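Local coordinates for iron transport multicopper oxidase FET3 (PDB 1ZPU), which oxidises ferrous to ferric iron with dioxygen, using four bound copper ions, so that a permease can carry the iron into the cell, and also oxidises cuprous copper, at residues D73-P76 and F77-Q80; N169-N173 and N174-L178; F203-D207 and H208-V212. All blocks are in the same frame, centred on the assembly; numbering follows the deposited sequence.

How the contacts relate
Along the chain from the N terminus, the three contacts follow in series; none encloses or crosses another. Contact 1 closes a turn in the loop between strands 60-62 and 88-94 of the first plastocyanin-like domain, close to the trinuclear copper ligands. Contact 2 closes the glycosylated turn that leaves strand 169-172 toward strand 179-181 of the second domain, with its centre about 31 Å from that of contact 1. Contact 3 closes the turn joining strands 201-205 and 210-215, which belong to the two different sheets of that domain. Strands 169-172 and 210-215 share one sheet, and the nearest atoms of contacts 2 and 3 are about 6 Å apart.

Contact 1: residues D73-P76 and F77-Q80; sequences DGVP and FLTQ
V75 lies side by side with L78, its CG1 resting on L78 CG at 3.5 Å; the pair points the same way, and both touch F460 of strand 457-463. The turn gathers on one acceptor. V75 O takes T79 N at 2.8 Å, nearly in line with the carbonyl bond, and L78 N at 3.1 Å from above the carbonyl plane, while Q80 N adds a weak bond. V75 to L78 is a type II beta turn: P76 has the fixed phi its second position needs, and F77 takes the positive phi of the third. It sits in a loop of the first cupredoxin domain. G74 sits at positive phi, which favours glycine. D73, just before it, serves the copper cluster as second shell, with OD2 bonded to ND1 of the type 3 ligand H397 and its backbone O to ND1 of the type 2 ligand H60. Q80 CG stands between the backbone N and carbonyl carbon (chi1 66°), and the extended chain brings OE1 alongside G74 CA and to the Y91 hydroxyl. With an alanine here, Y91 OH would probably lose this partner and a gap would open beside G74. T79 OG1 bonds to A70 O.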
loop_
_atom_site.group_PDB
_atom_site.type_symbol
_atom_site.label_atom_id
_atom_site.label_comp_id
_atom_site.label_asym_id
_atom_site.label_seq_id
_atom_site.Cartn_x
_atom_site.Cartn_y
_atom_site.Cartn_z
ATOM N N ASP A 73 12.524 -2.185 6.106
ATOM C CA ASP A 73 11.224 -2.182 5.437
ATOM C C ASP A 73 10.126 -1.515 6.255
ATOM O O ASP A 73 9.136 -1.041 5.700
ATOM C CB ASP A 73 10.792 -3.598 5.079
ATOM C CG ASP A 73 9.699 -3.620 4.028
ATOM O OD1 ASP A 73 9.790 -2.824 3.070
ATOM O OD2 ASP A 73 8.762 -4.433 4.163
ATOM N N GLY A 74 10.297 -1.502 7.573
ATOM C CA GLY A 74 9.405 -0.765 8.470
ATOM C C GLY A 74 8.072 -1.405 8.806
ATOM O O GLY A 74 7.095 -0.710 9.024
ATOM N N VAL A 75 8.028 -2.730 8.860
ATOM C CA VAL A 75 6.818 -3.427 9.269
ATOM C C VAL A 75 7.071 -4.074 10.623
ATOM O O VAL A 75 7.861 -5.014 10.719
ATOM C CB VAL A 75 6.373 -4.494 8.242
ATOM C CG1 VAL A 75 5.096 -5.147 8.707
ATOM C CG2 VAL A 75 6.168 -3.873 6.875
ATOM N N PRO A 76 6.436 -3.538 11.680
ATOM C CA PRO A 76 6.546 -4.130 13.007
ATOM C C PRO A 76 6.144 -5.609 13.033
ATOM O O PRO A 76 5.202 -6.021 12.356
ATOM C CB PRO A 76 5.638 -3.257 13.877
ATOM C CG PRO A 76 4.849 -2.412 12.931
ATOM C CD PRO A 76 5.635 -2.304 11.676
ATOM N N PHE A 77 6.922 -6.389 13.784
ATOM C CA PHE A 77 6.802 -7.850 13.914
ATOM C C PHE A 77 7.027 -8.675 12.643
ATOM O O PHE A 77 6.812 -9.883 12.628
ATOM C CB PHE A 77 5.536 -8.237 14.682
ATOM C CG PHE A 77 5.557 -7.774 16.099
ATOM C CD1 PHE A 77 4.854 -6.644 16.480
ATOM C CD2 PHE A 77 6.332 -8.432 17.041
ATOM C CE1 PHE A 77 4.893 -6.193 17.790
ATOM C CE2 PHE A 77 6.382 -7.994 18.358
ATOM C CZ PHE A 77 5.665 -6.871 18.735
ATOM N N LEU A 78 7.486 -8.007 11.591
ATOM C CA LEU A 78 8.026 -8.656 10.401
ATOM C C LEU A 78 9.499 -8.299 10.328
ATOM O O LEU A 78 10.382 -9.172 10.260
ATOM C CB LEU A 78 7.359 -8.107 9.142
ATOM C CG LEU A 78 6.004 -8.549 8.585
ATOM C CD1 LEU A 78 6.192 -9.438 7.370
ATOM C CD2 LEU A 78 5.095 -9.177 9.621
ATOM N N THR A 79 9.747 -6.998 10.402
ATOM C CA THR A 79 10.986 -6.400 9.962
ATOM C C THR A 79 11.712 -5.702 11.105
ATOM O O THR A 79 12.930 -5.515 11.072
ATOM C CB THR A 79 10.636 -5.428 8.819
ATOM O OG1 THR A 79 10.824 -6.102 7.569
ATOM C CG2 THR A 79 11.447 -4.129 8.867
ATOM N N GLN A 80 10.942 -5.333 12.120
ATOM C CA GLN A 80 11.420 -4.556 13.252
ATOM C C GLN A 80 10.412 -4.737 14.367
ATOM O O GLN A 80 9.313 -5.222 14.129
ATOM C CB GLN A 80 11.436 -3.078 12.891
ATOM C CG GLN A 80 10.035 -2.526 12.649
ATOM C CD GLN A 80 10.020 -1.068 12.302
ATOM O OE1 GLN A 80 10.500 -0.653 11.243
ATOM N NE2 GLN A 80 9.450 -0.273 13.190
#

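Contact 2: residues N169-N173 and N174-L178; sequences NLIVN and NTMNL. With NAG (2-acetamido-2-deoxy-beta-D-glucopyranose), chain H; NAG (2-acetamido-2-deoxy-beta-D-glucopyranose), chain G; MAN (alpha-D-mannopyranose), chain B.
M176 sends CG away from its own carbonyl carbon (chi1 -73°) and then bends at chi3 (87°), a hook that carries SD to the amide of N169 and CE on to L170 O. The two side chains cross at about a right angle, SD lying 3.7 Å from N169 CG; an unbranched, flexible thioether suits such a curved path. L178 instead has CG opposite its backbone N (chi1 -178°), which brings CD2 to 4.1 Å from V172 CB. Between these two packings the backbone reverses in a type I' beta turn from V172 to T175. V172 N bonds to T175 O at 2.9 Å, and T175 N returns a bond of 2.9 Å to V172 O, approaching from above that carbonyl plane; the two residues form an antiparallel hydrogen-bonded pair. N173 and N174 fill the central positions, both with the positive phi that asparagine tolerates better than most residues. I171 contributes CG2, 4.0 Å from M176 CG. The turn also carries two glycans. N173 and N177, each two residues before a threonine, bear N-linked sugars through ND2, and L178 CD2 approaches the acetamido methyl of the N173 sugar. N169 ND2 donates to a mannose O2 at 3.1 Å; that mannose is also held by Q168 O and Q269 N. N173 OD1 is held by S138 N. Strand 169-172 forms an edge of its sheet, its backbone bonded to 133-142 at W142 and S140, while L178 pairs with Y275 of strand 271-277 as the chain crosses to the other sheet of the sandwich.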
loop_
_atom_site.group_PDB
_atom_site.type_symbol
_atom_site.label_atom_id
_atom_site.label_comp_id
_atom_site.label_asym_id
_atom_site.label_seq_id
_atom_site.Cartn_x
_atom_site.Cartn_y
_atom_site.Cartn_z
ATOM N N ASN A 169 -15.064 12.883 3.486
ATOM C CA ASN A 169 -14.751 13.599 2.257
ATOM C C ASN A 169 -13.555 13.032 1.526
ATOM O O ASN A 169 -12.700 12.382 2.125
ATOM C CB ASN A 169 -14.446 15.073 2.554
ATOM C CG ASN A 169 -15.658 15.961 2.400
ATOM O OD1 ASN A 169 -16.353 15.946 1.358
ATOM N ND2 ASN A 169 -15.933 16.743 3.434
ATOM N N LEU A 170 -13.492 13.312 0.225
ATOM C CA LEU A 170 -12.272 13.118 -0.552
ATOM C C LEU A 170 -11.383 14.359 -0.467
ATOM O O LEU A 170 -11.875 15.489 -0.503
ATOM C CB LEU A 170 -12.609 12.822 -2.025
ATOM C CG LEU A 170 -13.294 11.477 -2.302
ATOM C CD1 LEU A 170 -13.506 11.239 -3.780
ATOM C CD2 LEU A 170 -12.477 10.343 -1.702
ATOM N N ILE A 171 -10.078 14.148 -0.367
ATOM C CA ILE A 171 -9.119 15.240 -0.359
ATOM C C ILE A 171 -8.004 15.057 -1.401
ATOM O O ILE A 171 -7.757 13.941 -1.862
ATOM C CB ILE A 171 -8.557 15.458 1.051
ATOM C CG1 ILE A 171 -7.958 14.157 1.601
ATOM C CG2 ILE A 171 -9.649 15.968 1.963
ATOM C CD1 ILE A 171 -7.095 14.364 2.784
ATOM N N VAL A 172 -7.399 16.172 -1.812
ATOM C CA VAL A 172 -6.201 16.201 -2.668
ATOM C C VAL A 172 -5.171 17.093 -2.018
ATOM O O VAL A 172 -5.512 18.188 -1.550
ATOM C CB VAL A 172 -6.429 16.789 -4.112
ATOM C CG1 VAL A 172 -6.304 15.735 -5.138
ATOM C CG2 VAL A 172 -7.745 17.553 -4.261
ATOM N N ASN A 173 -3.907 16.651 -2.009
ATOM C CA ASN A 173 -2.817 17.412 -1.366
ATOM C C ASN A 173 -3.235 17.978 -0.033
ATOM O O ASN A 173 -2.904 19.093 0.288
ATOM C CB ASN A 173 -2.332 18.555 -2.249
ATOM C CG ASN A 173 -1.301 18.117 -3.234
ATOM O OD1 ASN A 173 -1.188 16.920 -3.550
ATOM N ND2 ASN A 173 -0.533 19.090 -3.741
ATOM N N ASN A 174 -3.998 17.202 0.725
ATOM C CA ASN A 174 -4.440 17.578 2.060
ATOM C C ASN A 174 -5.297 18.848 2.142
ATOM O O ASN A 174 -5.248 19.572 3.144
ATOM C CB ASN A 174 -3.254 17.630 3.030
ATOM C CG ASN A 174 -2.533 16.295 3.139
ATOM O OD1 ASN A 174 -3.017 15.354 3.758
ATOM N ND2 ASN A 174 -1.371 16.210 2.525
ATOM N N THR A 175 -6.074 19.113 1.095
ATOM C CA THR A 175 -7.245 20.019 1.171
ATOM C C THR A 175 -8.342 19.540 0.259
ATOM O O THR A 175 -8.294 18.442 -0.277
ATOM C CB THR A 175 -6.989 21.453 0.668
ATOM O OG1 THR A 175 -5.922 21.436 -0.279
ATOM C CG2 THR A 175 -6.681 22.381 1.804
ATOM N N MET A 176 -9.318 20.414 0.078
ATOM C CA MET A 176 -10.351 20.243 -0.907
ATOM C C MET A 176 -10.307 21.423 -1.865
ATOM O O MET A 176 -9.661 22.430 -1.584
ATOM C CB MET A 176 -11.704 20.167 -0.218
ATOM C CG MET A 176 -11.918 18.864 0.499
ATOM S SD MET A 176 -13.660 18.621 0.820
ATOM C CE MET A 176 -14.237 17.840 -0.684
ATOM N N ASN A 177 -11.004 21.294 -2.994
ATOM C CA ASN A 177 -11.095 22.361 -4.005
ATOM C C ASN A 177 -9.769 23.104 -4.221
ATOM O O ASN A 177 -9.647 24.299 -3.983
ATOM C CB ASN A 177 -12.306 23.286 -3.770
ATOM C CG ASN A 177 -12.711 23.363 -2.321
ATOM O OD1 ASN A 177 -11.944 23.837 -1.507
ATOM N ND2 ASN A 177 -13.915 22.915 -1.991
ATOM N N LEU A 178 -8.791 22.327 -4.685
ATOM C CA LEU A 178 -7.424 22.739 -4.939
ATOM C C LEU A 178 -7.270 23.405 -6.286
ATOM O O LEU A 178 -7.933 23.040 -7.262
ATOM C CB LEU A 178 -6.549 21.491 -4.952
ATOM C CG LEU A 178 -5.040 21.594 -5.154
ATOM C CD1 LEU A 178 -4.385 22.292 -3.960
ATOM C CD2 LEU A 178 -4.476 20.206 -5.318
HETATM C C1 NAG H . -14.342 23.521 -0.730
HETATM C C2 NAG H . -13.996 23.935 0.704
HETATM C C3 NAG H . -14.990 23.404 1.737
HETATM C C4 NAG H . -16.440 23.654 1.348
HETATM C C5 NAG H . -16.592 23.169 -0.096
HETATM C C6 NAG H . -17.962 23.459 -0.678
HETATM C C7 NAG H . -11.648 23.849 1.562
HETATM C C8 NAG H . -11.274 25.270 1.246
HETATM N N2 NAG H . -12.751 23.317 1.042
HETATM O O3 NAG H . -14.769 23.973 3.005
HETATM O O4 NAG H . -17.271 22.932 2.241
HETATM O O5 NAG H . -15.685 23.895 -0.895
HETATM O O6 NAG H . -18.022 24.861 -0.825
HETATM O O7 NAG H . -10.920 23.147 2.256
HETATM C C1 NAG G . 0.596 18.700 -4.561
HETATM C C2 NAG G . 0.935 19.909 -5.440
HETATM C C3 NAG G . 2.216 19.660 -6.227
HETATM C C4 NAG G . 3.370 19.157 -5.354
HETATM C C5 NAG G . 2.882 18.014 -4.488
HETATM C C6 NAG G . 3.964 17.728 -3.469
HETATM C C7 NAG G . -0.690 21.424 -6.469
HETATM C C8 NAG G . -1.620 21.697 -7.630
HETATM N N2 NAG G . -0.161 20.207 -6.340
HETATM O O3 NAG G . 2.602 20.868 -6.824
HETATM O O4 NAG G . 4.415 18.591 -6.128
HETATM O O5 NAG G . 1.731 18.394 -3.782
HETATM O O6 NAG G . 3.637 16.605 -2.689
HETATM O O7 NAG G . -0.443 22.327 -5.673
HETATM C C1 MAN B . -20.605 18.288 4.291
HETATM C C2 MAN B . -19.990 17.666 3.042
HETATM C C3 MAN B . -19.940 16.148 3.145
HETATM C C4 MAN B . -19.324 15.734 4.474
HETATM C C5 MAN B . -20.076 16.364 5.626
HETATM C C6 MAN B . -19.398 15.999 6.933
HETATM O O2 MAN B . -18.673 18.126 2.909
HETATM O O3 MAN B . -19.156 15.617 2.099
HETATM O O4 MAN B . -19.358 14.340 4.604
HETATM O O5 MAN B . -20.028 17.765 5.474
HETATM O O6 MAN B . -20.037 16.725 7.957
#

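Contact 3: residues F203-D207 and H208-V212; sequences FWIED and HEMTV
H208, the last residue of the turn, grips the preceding residues twice. Its backbone N bonds to I205 O at 3.1 Å, closing a type II beta turn from I205 to H208, with the donor standing above the carbonyl plane. Its ring then reaches back: CG is turned away from the carbonyl carbon of H208 (chi1 -72°), which brings ND1 to E206 O, and ND1 donates to that oxygen at 2.8 Å, almost straight at 173°, with the oxygen lying at the ring edge close to the imidazole plane. H208 CB packs on I205 CG2 at 3.7 Å. F250 stacks edge-to-face with the buried imidazole, and Y278 OH bonds to NE2. D207, in the third position of the turn, adopts positive phi, which a small polar residue such as aspartate accepts more readily than a beta-branched one. At M210 the chain has entered the strand, and the side chain turns inward and bends at its end. SD comes to the edge of the F203 ring, 3.9 Å from CE2 and 5.0 Å from the ring centroid, a Met-aromatic contact made near the ring plane. I205 CD1 lies 4.3 Å from the same sulfur. Strands 203-205 and 210-212 run at 133° with their axes 9.8 Å apart, because they belong to the two facing sheets of the second cupredoxin domain; F203, I205 and M210 therefore bridge the sandwich interior, where I205 and M210 also meet strand 235-241. With both ring nitrogens engaged, the imidazole is probably fixed in rotation, and E206 O accepts a side-chain hydrogen bond within the turn.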
loop_
_atom_site.group_PDB
_atom_site.type_symbol
_atom_site.label_atom_id
_atom_site.label_comp_id
_atom_site.label_asym_id
_atom_site.label_seq_id
_atom_site.Cartn_x
_atom_site.Cartn_y
_atom_site.Cartn_z
ATOM N N PHE A 203 -10.453 9.075 -11.210
ATOM C CA PHE A 203 -9.816 10.351 -11.420
ATOM C C PHE A 203 -9.857 10.733 -12.882
ATOM O O PHE A 203 -9.557 9.903 -13.749
ATOM C CB PHE A 203 -8.368 10.296 -10.963
ATOM C CG PHE A 203 -7.634 11.580 -11.156
ATOM C CD1 PHE A 203 -7.653 12.554 -10.165
ATOM C CD2 PHE A 203 -6.930 11.825 -12.337
ATOM C CE1 PHE A 203 -6.974 13.745 -10.336
ATOM C CE2 PHE A 203 -6.257 13.006 -12.528
ATOM C CZ PHE A 203 -6.281 13.978 -11.531
ATOM N N TRP A 204 -10.205 11.993 -13.150
ATOM C CA TRP A 204 -10.164 12.527 -14.509
ATOM C C TRP A 204 -10.122 14.049 -14.562
ATOM O O TRP A 204 -10.470 14.725 -13.589
ATOM C CB TRP A 204 -11.331 12.002 -15.348
ATOM C CG TRP A 204 -12.693 12.552 -15.014
ATOM C CD1 TRP A 204 -13.334 13.570 -15.646
ATOM C CD2 TRP A 204 -13.597 12.080 -13.996
ATOM N NE1 TRP A 204 -14.582 13.769 -15.095
ATOM C CE2 TRP A 204 -14.769 12.869 -14.081
ATOM C CE3 TRP A 204 -13.528 11.071 -13.022
ATOM C CZ2 TRP A 204 -15.865 12.679 -13.235
ATOM C CZ3 TRP A 204 -14.616 10.887 -12.173
ATOM C CH2 TRP A 204 -15.771 11.690 -12.288
ATOM N N ILE A 205 -9.703 14.566 -15.719
ATOM C CA ILE A 205 -9.587 15.994 -15.954
ATOM C C ILE A 205 -10.511 16.350 -17.116
ATOM O O ILE A 205 -10.369 15.809 -18.208
ATOM C CB ILE A 205 -8.131 16.370 -16.297
ATOM C CG1 ILE A 205 -7.190 15.895 -15.191
ATOM C CG2 ILE A 205 -7.985 17.858 -16.513
ATOM C CD1 ILE A 205 -5.721 15.980 -15.554
ATOM N N GLU A 206 -11.463 17.246 -16.867
ATOM C CA GLU A 206 -12.378 17.731 -17.892
ATOM C C GLU A 206 -11.619 18.136 -19.145
ATOM O O GLU A 206 -10.651 18.901 -19.062
ATOM C CB GLU A 206 -13.186 18.910 -17.358
ATOM C CG GLU A 206 -14.139 19.514 -18.350
ATOM C CD GLU A 206 -14.766 20.804 -17.858
ATOM O OE1 GLU A 206 -15.483 21.447 -18.657
ATOM O OE2 GLU A 206 -14.539 21.190 -16.692
ATOM N N ASP A 207 -12.051 17.578 -20.285
ATOM C CA ASP A 207 -11.507 17.878 -21.620
ATOM C C ASP A 207 -10.002 17.704 -21.805
ATOM O O ASP A 207 -9.426 18.299 -22.715
ATOM C CB ASP A 207 -11.905 19.286 -22.059
ATOM C CG ASP A 207 -13.325 19.352 -22.525
ATOM O OD1 ASP A 207 -14.157 20.023 -21.855
ATOM O OD2 ASP A 207 -13.605 18.703 -23.558
ATOM N N HIS A 208 -9.364 16.905 -20.955
ATOM C CA HIS A 208 -7.947 16.608 -21.112
ATOM C C HIS A 208 -7.713 15.111 -21.049
ATOM O O HIS A 208 -8.070 14.456 -20.076
ATOM C CB HIS A 208 -7.111 17.263 -20.011
ATOM C CG HIS A 208 -6.979 18.752 -20.126
ATOM N ND1 HIS A 208 -8.032 19.614 -19.917
ATOM C CD2 HIS A 208 -5.899 19.529 -20.367
ATOM C CE1 HIS A 208 -7.614 20.858 -20.059
ATOM N NE2 HIS A 208 -6.324 20.833 -20.339
ATOM N N GLU A 209 -7.087 14.568 -22.080
ATOM C CA GLU A 209 -6.672 13.173 -22.060
ATOM C C GLU A 209 -5.444 12.990 -21.182
ATOM O O GLU A 209 -4.692 13.939 -20.942
ATOM C CB GLU A 209 -6.380 12.686 -23.480
ATOM C CG GLU A 209 -7.609 12.133 -24.173
ATOM C CD GLU A 209 -7.424 11.917 -25.662
ATOM O OE1 GLU A 209 -6.286 12.076 -26.166
ATOM O OE2 GLU A 209 -8.431 11.584 -26.326
ATOM N N MET A 210 -5.253 11.761 -20.710
ATOM C CA MET A 210 -4.099 11.407 -19.881
ATOM C C MET A 210 -3.323 10.262 -20.494
ATOM O O MET A 210 -3.903 9.237 -20.866
ATOM C CB MET A 210 -4.544 11.022 -18.483
ATOM C CG MET A 210 -5.195 12.141 -17.752
ATOM S SD MET A 210 -5.704 11.673 -16.111
ATOM C CE MET A 210 -6.880 10.361 -16.418
ATOM N N THR A 211 -2.010 10.446 -20.611
ATOM C CA THR A 211 -1.146 9.416 -21.183
ATOM C C THR A 211 -0.367 8.726 -20.084
ATOM O O THR A 211 0.556 9.299 -19.506
ATOM C CB THR A 211 -0.171 9.989 -22.198
ATOM O OG1 THR A 211 -0.883 10.860 -23.088
ATOM C CG2 THR A 211 0.477 8.859 -22.988
ATOM N N VAL A 212 -0.749 7.491 -19.789
ATOM C CA VAL A 212 -0.134 6.759 -18.688
ATOM C C VAL A 212 1.263 6.339 -19.106
ATOM O O VAL A 212 1.441 5.715 -20.150
ATOM C CB VAL A 212 -1.018 5.572 -18.198
ATOM C CG1 VAL A 212 -0.325 4.774 -17.137
ATOM C CG2 VAL A 212 -2.312 6.097 -17.640
#